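Local coordinates for CELL division control protein 6 (PDB 1FNN) that probably takes part in regulating DNA replication as an ATP-binding Cdc6/Cdc18-family protein of the AAA+ type, seen here with ADP and magnesium, at residues Leu29-Pro40 / Leu64-Ala74. Residues are numbered along the deposited sequence; the frame is centred on the assembly and turned at random.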
loop_
_atom_site.group_PDB
_atom_site.type_symbol
_atom_site.label_atom_id
_atom_site.label_comp_id
_atom_site.label_asym_id
_atom_site.label_seq_id
_atom_site.Cartn_x
_atom_site.Cartn_y
_atom_site.Cartn_z
ATOM N N LEU A 29 9.987 -5.895 -15.430
ATOM C CA LEU A 29 11.014 -6.546 -14.654
ATOM C C LEU A 29 11.495 -7.775 -15.424
ATOM O O LEU A 29 12.695 -8.068 -15.432
ATOM C CB LEU A 29 10.493 -6.990 -13.290
ATOM C CG LEU A 29 10.745 -6.077 -12.085
ATOM C CD1 LEU A 29 10.224 -6.761 -10.814
ATOM C CD2 LEU A 29 12.212 -5.717 -11.908
ATOM N N ASP A 30 10.558 -8.545 -15.948
ATOM C CA ASP A 30 10.933 -9.725 -16.732
ATOM C C ASP A 30 11.841 -9.369 -17.908
ATOM O O ASP A 30 12.901 -9.948 -18.221
ATOM C CB ASP A 30 9.662 -10.428 -17.205
ATOM C CG ASP A 30 10.067 -11.767 -17.837
ATOM O OD1 ASP A 30 10.390 -12.745 -17.163
ATOM O OD2 ASP A 30 10.084 -11.873 -19.074
ATOM N N ILE A 31 11.449 -8.287 -18.599
ATOM C CA ILE A 31 12.209 -7.783 -19.744
ATOM C C ILE A 31 13.572 -7.350 -19.269
ATOM O O ILE A 31 14.583 -7.671 -19.922
ATOM C CB ILE A 31 11.438 -6.636 -20.431
ATOM C CG1 ILE A 31 10.241 -7.215 -21.262
ATOM C CG2 ILE A 31 12.362 -5.805 -21.307
ATOM C CD1 ILE A 31 9.285 -6.052 -21.568
ATOM N N LEU A 32 13.697 -6.635 -18.124
ATOM C CA LEU A 32 15.022 -6.226 -17.724
ATOM C C LEU A 32 15.901 -7.429 -17.277
ATOM O O LEU A 32 17.126 -7.413 -17.398
ATOM C CB LEU A 32 15.000 -5.180 -16.601
ATOM C CG LEU A 32 14.274 -3.870 -17.025
ATOM C CD1 LEU A 32 14.201 -2.856 -15.893
ATOM C CD2 LEU A 32 14.970 -3.221 -18.221
ATOM N N LEU A 33 15.309 -8.383 -16.569
ATOM C CA LEU A 33 16.100 -9.413 -15.913
ATOM C C LEU A 33 16.086 -10.815 -16.474
ATOM O O LEU A 33 17.004 -11.597 -16.151
ATOM C CB LEU A 33 15.558 -9.552 -14.446
ATOM C CG LEU A 33 15.720 -8.294 -13.590
ATOM C CD1 LEU A 33 14.950 -8.524 -12.265
ATOM C CD2 LEU A 33 17.194 -8.006 -13.317
ATOM N N GLY A 34 15.064 -11.249 -17.175
ATOM C CA GLY A 34 14.883 -12.623 -17.575
ATOM C C GLY A 34 16.045 -13.223 -18.361
ATOM O O GLY A 34 16.356 -14.397 -18.104
ATOM N N ASN A 35 16.527 -12.530 -19.401
ATOM C CA ASN A 35 17.626 -13.095 -20.192
ATOM C C ASN A 35 18.849 -13.341 -19.306
ATOM O O ASN A 35 19.523 -14.358 -19.425
ATOM C CB ASN A 35 17.995 -12.179 -21.361
ATOM C CG ASN A 35 16.987 -12.295 -22.499
ATOM O OD1 ASN A 35 16.243 -13.276 -22.582
ATOM N ND2 ASN A 35 16.972 -11.288 -23.369
ATOM N N TRP A 36 19.199 -12.344 -18.499
ATOM C CA TRP A 36 20.336 -12.485 -17.593
ATOM C C TRP A 36 20.131 -13.599 -16.569
ATOM O O TRP A 36 21.074 -14.383 -16.384
ATOM C CB TRP A 36 20.664 -11.202 -16.904
ATOM C CG TRP A 36 21.894 -11.084 -16.052
ATOM C CD1 TRP A 36 23.093 -10.606 -16.463
ATOM C CD2 TRP A 36 22.074 -11.432 -14.663
ATOM N NE1 TRP A 36 23.995 -10.635 -15.429
ATOM C CE2 TRP A 36 23.408 -11.134 -14.317
ATOM C CE3 TRP A 36 21.224 -11.968 -13.690
ATOM C CZ2 TRP A 36 23.933 -11.343 -13.045
ATOM C CZ3 TRP A 36 21.748 -12.178 -12.422
ATOM C CH2 TRP A 36 23.061 -11.877 -12.106
ATOM N N LEU A 37 18.904 -13.759 -16.036
ATOM C CA LEU A 37 18.704 -14.878 -15.096
ATOM C C LEU A 37 18.879 -16.241 -15.775
ATOM O O LEU A 37 19.327 -17.237 -15.154
ATOM C CB LEU A 37 17.309 -14.731 -14.468
ATOM C CG LEU A 37 17.221 -13.542 -13.464
ATOM C CD1 LEU A 37 15.756 -13.356 -13.027
ATOM C CD2 LEU A 37 18.111 -13.830 -12.261
ATOM N N ARG A 38 18.421 -16.336 -17.022
ATOM C CA ARG A 38 18.575 -17.617 -17.761
ATOM C C ARG A 38 20.046 -17.875 -18.096
ATOM O O ARG A 38 20.471 -19.034 -18.131
ATOM C CB ARG A 38 17.700 -17.640 -19.005
ATOM C CG ARG A 38 16.208 -17.863 -18.749
ATOM C CD ARG A 38 15.428 -17.961 -20.077
ATOM N NE ARG A 38 15.317 -16.587 -20.636
ATOM C CZ ARG A 38 14.307 -15.776 -20.280
ATOM N NH1 ARG A 38 13.370 -16.165 -19.427
ATOM N NH2 ARG A 38 14.209 -14.546 -20.779
ATOM N N ASN A 39 20.831 -16.878 -18.463
ATOM C CA ASN A 39 22.221 -16.957 -18.841
ATOM C C ASN A 39 22.988 -15.731 -18.392
ATOM O O ASN A 39 23.386 -14.821 -19.142
ATOM C CB ASN A 39 22.441 -17.059 -20.362
ATOM C CG ASN A 39 21.855 -18.291 -21.012
ATOM O OD1 ASN A 39 22.184 -19.427 -20.652
ATOM N ND2 ASN A 39 20.972 -18.078 -21.984
ATOM N N PRO A 40 23.376 -15.689 -17.118
ATOM C CA PRO A 40 23.979 -14.529 -16.516
ATOM C C PRO A 40 25.401 -14.203 -16.906
ATOM O O PRO A 40 26.204 -15.082 -17.228
ATOM C CB PRO A 40 24.005 -14.840 -15.007
ATOM C CG PRO A 40 23.938 -16.342 -14.951
ATOM C CD PRO A 40 23.039 -16.730 -16.106
ATOM N N LEU A 64 8.544 -11.931 -9.144
ATOM C CA LEU A 64 9.527 -12.192 -10.220
ATOM C C LEU A 64 10.478 -13.325 -9.790
ATOM O O LEU A 64 10.762 -14.230 -10.581
ATOM C CB LEU A 64 10.308 -10.925 -10.508
ATOM C CG LEU A 64 11.233 -10.765 -11.722
ATOM C CD1 LEU A 64 12.630 -11.263 -11.426
ATOM C CD2 LEU A 64 10.663 -11.374 -12.989
ATOM N N TRP A 65 11.083 -13.199 -8.629
ATOM C CA TRP A 65 11.992 -14.259 -8.133
ATOM C C TRP A 65 11.330 -15.626 -8.118
ATOM O O TRP A 65 11.900 -16.685 -8.469
ATOM C CB TRP A 65 12.544 -13.937 -6.736
ATOM C CG TRP A 65 13.437 -15.077 -6.276
ATOM C CD1 TRP A 65 13.200 -15.953 -5.248
ATOM C CD2 TRP A 65 14.692 -15.440 -6.855
ATOM N NE1 TRP A 65 14.255 -16.826 -5.174
ATOM C CE2 TRP A 65 15.179 -16.560 -6.126
ATOM C CE3 TRP A 65 15.446 -14.931 -7.916
ATOM C CZ2 TRP A 65 16.389 -17.168 -6.436
ATOM C CZ3 TRP A 65 16.665 -15.553 -8.212
ATOM C CH2 TRP A 65 17.117 -16.656 -7.471
ATOM N N GLU A 66 10.078 -15.690 -7.629
ATOM C CA GLU A 66 9.328 -16.911 -7.524
ATOM C C GLU A 66 9.225 -17.558 -8.916
ATOM O O GLU A 66 9.434 -18.784 -9.000
ATOM C CB GLU A 66 7.933 -16.655 -6.951
ATOM C CG GLU A 66 7.027 -17.848 -6.720
ATOM C CD GLU A 66 5.677 -17.236 -6.274
ATOM O OE1 GLU A 66 5.570 -16.676 -5.176
ATOM O OE2 GLU A 66 4.771 -17.357 -7.084
ATOM N N LEU A 67 9.076 -16.771 -9.971
ATOM C CA LEU A 67 8.960 -17.365 -11.298
ATOM C C LEU A 67 10.295 -17.892 -11.836
ATOM O O LEU A 67 10.291 -18.634 -12.806
ATOM C CB LEU A 67 8.403 -16.325 -12.261
ATOM C CG LEU A 67 6.984 -15.843 -11.927
ATOM C CD1 LEU A 67 6.566 -14.670 -12.795
ATOM C CD2 LEU A 67 5.988 -16.995 -12.030
ATOM N N TYR A 68 11.422 -17.378 -11.358
ATOM C CA TYR A 68 12.732 -17.710 -11.889
ATOM C C TYR A 68 13.573 -18.584 -10.970
ATOM O O TYR A 68 14.583 -19.133 -11.412
ATOM C CB TYR A 68 13.545 -16.428 -12.148
ATOM C CG TYR A 68 13.180 -15.904 -13.526
ATOM C CD1 TYR A 68 13.835 -16.381 -14.651
ATOM C CD2 TYR A 68 12.183 -14.947 -13.690
ATOM C CE1 TYR A 68 13.521 -15.923 -15.919
ATOM C CE2 TYR A 68 11.848 -14.477 -14.955
ATOM C CZ TYR A 68 12.520 -14.966 -16.057
ATOM O OH TYR A 68 12.197 -14.503 -17.310
ATOM N N LYS A 69 13.105 -18.827 -9.772
ATOM C CA LYS A 69 13.788 -19.456 -8.663
ATOM C C LYS A 69 14.416 -20.811 -9.082
ATOM O O LYS A 69 15.553 -21.128 -8.731
ATOM C CB LYS A 69 12.688 -19.841 -7.658
ATOM C CG LYS A 69 12.801 -19.437 -6.235
ATOM C CD LYS A 69 11.839 -20.132 -5.296
ATOM C CE LYS A 69 10.465 -20.469 -5.823
ATOM N NZ LYS A 69 9.680 -21.202 -4.785
ATOM N N ASP A 70 13.668 -21.581 -9.848
ATOM C CA ASP A 70 14.181 -22.921 -10.194
ATOM C C ASP A 70 14.840 -22.965 -11.552
ATOM O O ASP A 70 15.064 -24.049 -12.082
ATOM C CB ASP A 70 13.011 -23.915 -10.072
ATOM C CG ASP A 70 12.607 -23.987 -8.602
ATOM O OD1 ASP A 70 13.503 -24.200 -7.765
ATOM O OD2 ASP A 70 11.413 -23.827 -8.292
ATOM N N LYS A 71 14.961 -21.823 -12.229
ATOM C CA LYS A 71 15.415 -21.695 -13.590
ATOM C C LYS A 71 16.645 -20.810 -13.712
ATOM O O LYS A 71 16.931 -20.292 -14.799
ATOM C CB LYS A 71 14.330 -21.040 -14.464
ATOM C CG LYS A 71 12.923 -21.496 -14.207
ATOM C CD LYS A 71 11.948 -21.348 -15.350
ATOM C CE LYS A 71 11.956 -19.987 -16.000
ATOM N NZ LYS A 71 11.950 -18.872 -15.019
ATOM N N THR A 72 17.384 -20.605 -12.619
ATOM C CA THR A 72 18.554 -19.759 -12.680
ATOM C C THR A 72 19.645 -20.258 -11.731
ATOM O O THR A 72 19.345 -20.788 -10.664
ATOM C CB THR A 72 18.196 -18.282 -12.350
ATOM O OG1 THR A 72 19.334 -17.447 -12.562
ATOM C CG2 THR A 72 17.728 -18.059 -10.904
ATOM N N THR A 73 20.888 -19.876 -12.024
ATOM C CA THR A 73 21.974 -20.179 -11.102
ATOM C C THR A 73 22.204 -18.980 -10.214
ATOM O O THR A 73 23.092 -19.005 -9.375
ATOM C CB THR A 73 23.272 -20.473 -11.902
ATOM O OG1 THR A 73 23.512 -19.343 -12.759
ATOM C CG2 THR A 73 23.057 -21.711 -12.757
ATOM N N ALA A 74 21.548 -17.831 -10.508
ATOM C CA ALA A 74 21.838 -16.642 -9.745
ATOM C C ALA A 74 21.379 -16.796 -8.304
ATOM O O ALA A 74 20.337 -17.452 -8.116
ATOM C CB ALA A 74 21.119 -15.419 -10.356
HETATM O O HOH W 1 21.145 -19.485 -14.962
#
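Two helices of the AAA+ nucleotide-binding domain pack side by side here, the second being the one that follows the P-loop. Their segments run at 33° to each other, with axes 11.4 Å apart at closest approach. Leu64 and Tyr68, one turn apart, fit as knobs into holes of helix 29-38. Leu64 sits among Leu29, Asp30, Leu33 and Leu37, with CD1 3.7 Å from Leu33 CD1. Tyr68 lies among Asp30, Gly34, Leu37 and Arg38. Leu37 CD1 lies over one face of the Tyr68 ring in a CH-pi contact, 4.0 Å from its centroid. Lys71 NZ lies above the opposite face and donates to Leu67 O. At the ring edge, the hydroxyl is held twice. Tyr68 OH donates to Asp30 OD1 at 2.5 Å, on the syn side of the carboxylate. Arg38 NH1 donates to Tyr68 OH at 2.9 Å, a bent bond of 131°. Arg38 reaches back to it through a bend at chi3 (-75°), and its NH2 donates to Asn35 OD1. The guanidinium is held by two partners, and Gly34 O lies over one of its faces.

In the loop that follows, Thr72 OG1 donates to Leu37 O, in the last turn of helix 29-38, at 2.6 Å and accepts from Ala74 N, an ST turn. Water 1 donates to Leu37 O and accepts from Thr73 N. The methyl of Ala74 touches both Leu37 CD2 and Trp36 CZ3.

Both helices lie on the central parallel sheet. Leu29 rests on strand 46-50, Leu33 on strands 127-132 and 160-166, and Trp65 stacks with Phe76 of strand 75-80. Trp36 NE1 hydrogen-bonds to Phe158 O, just before strand 160-166.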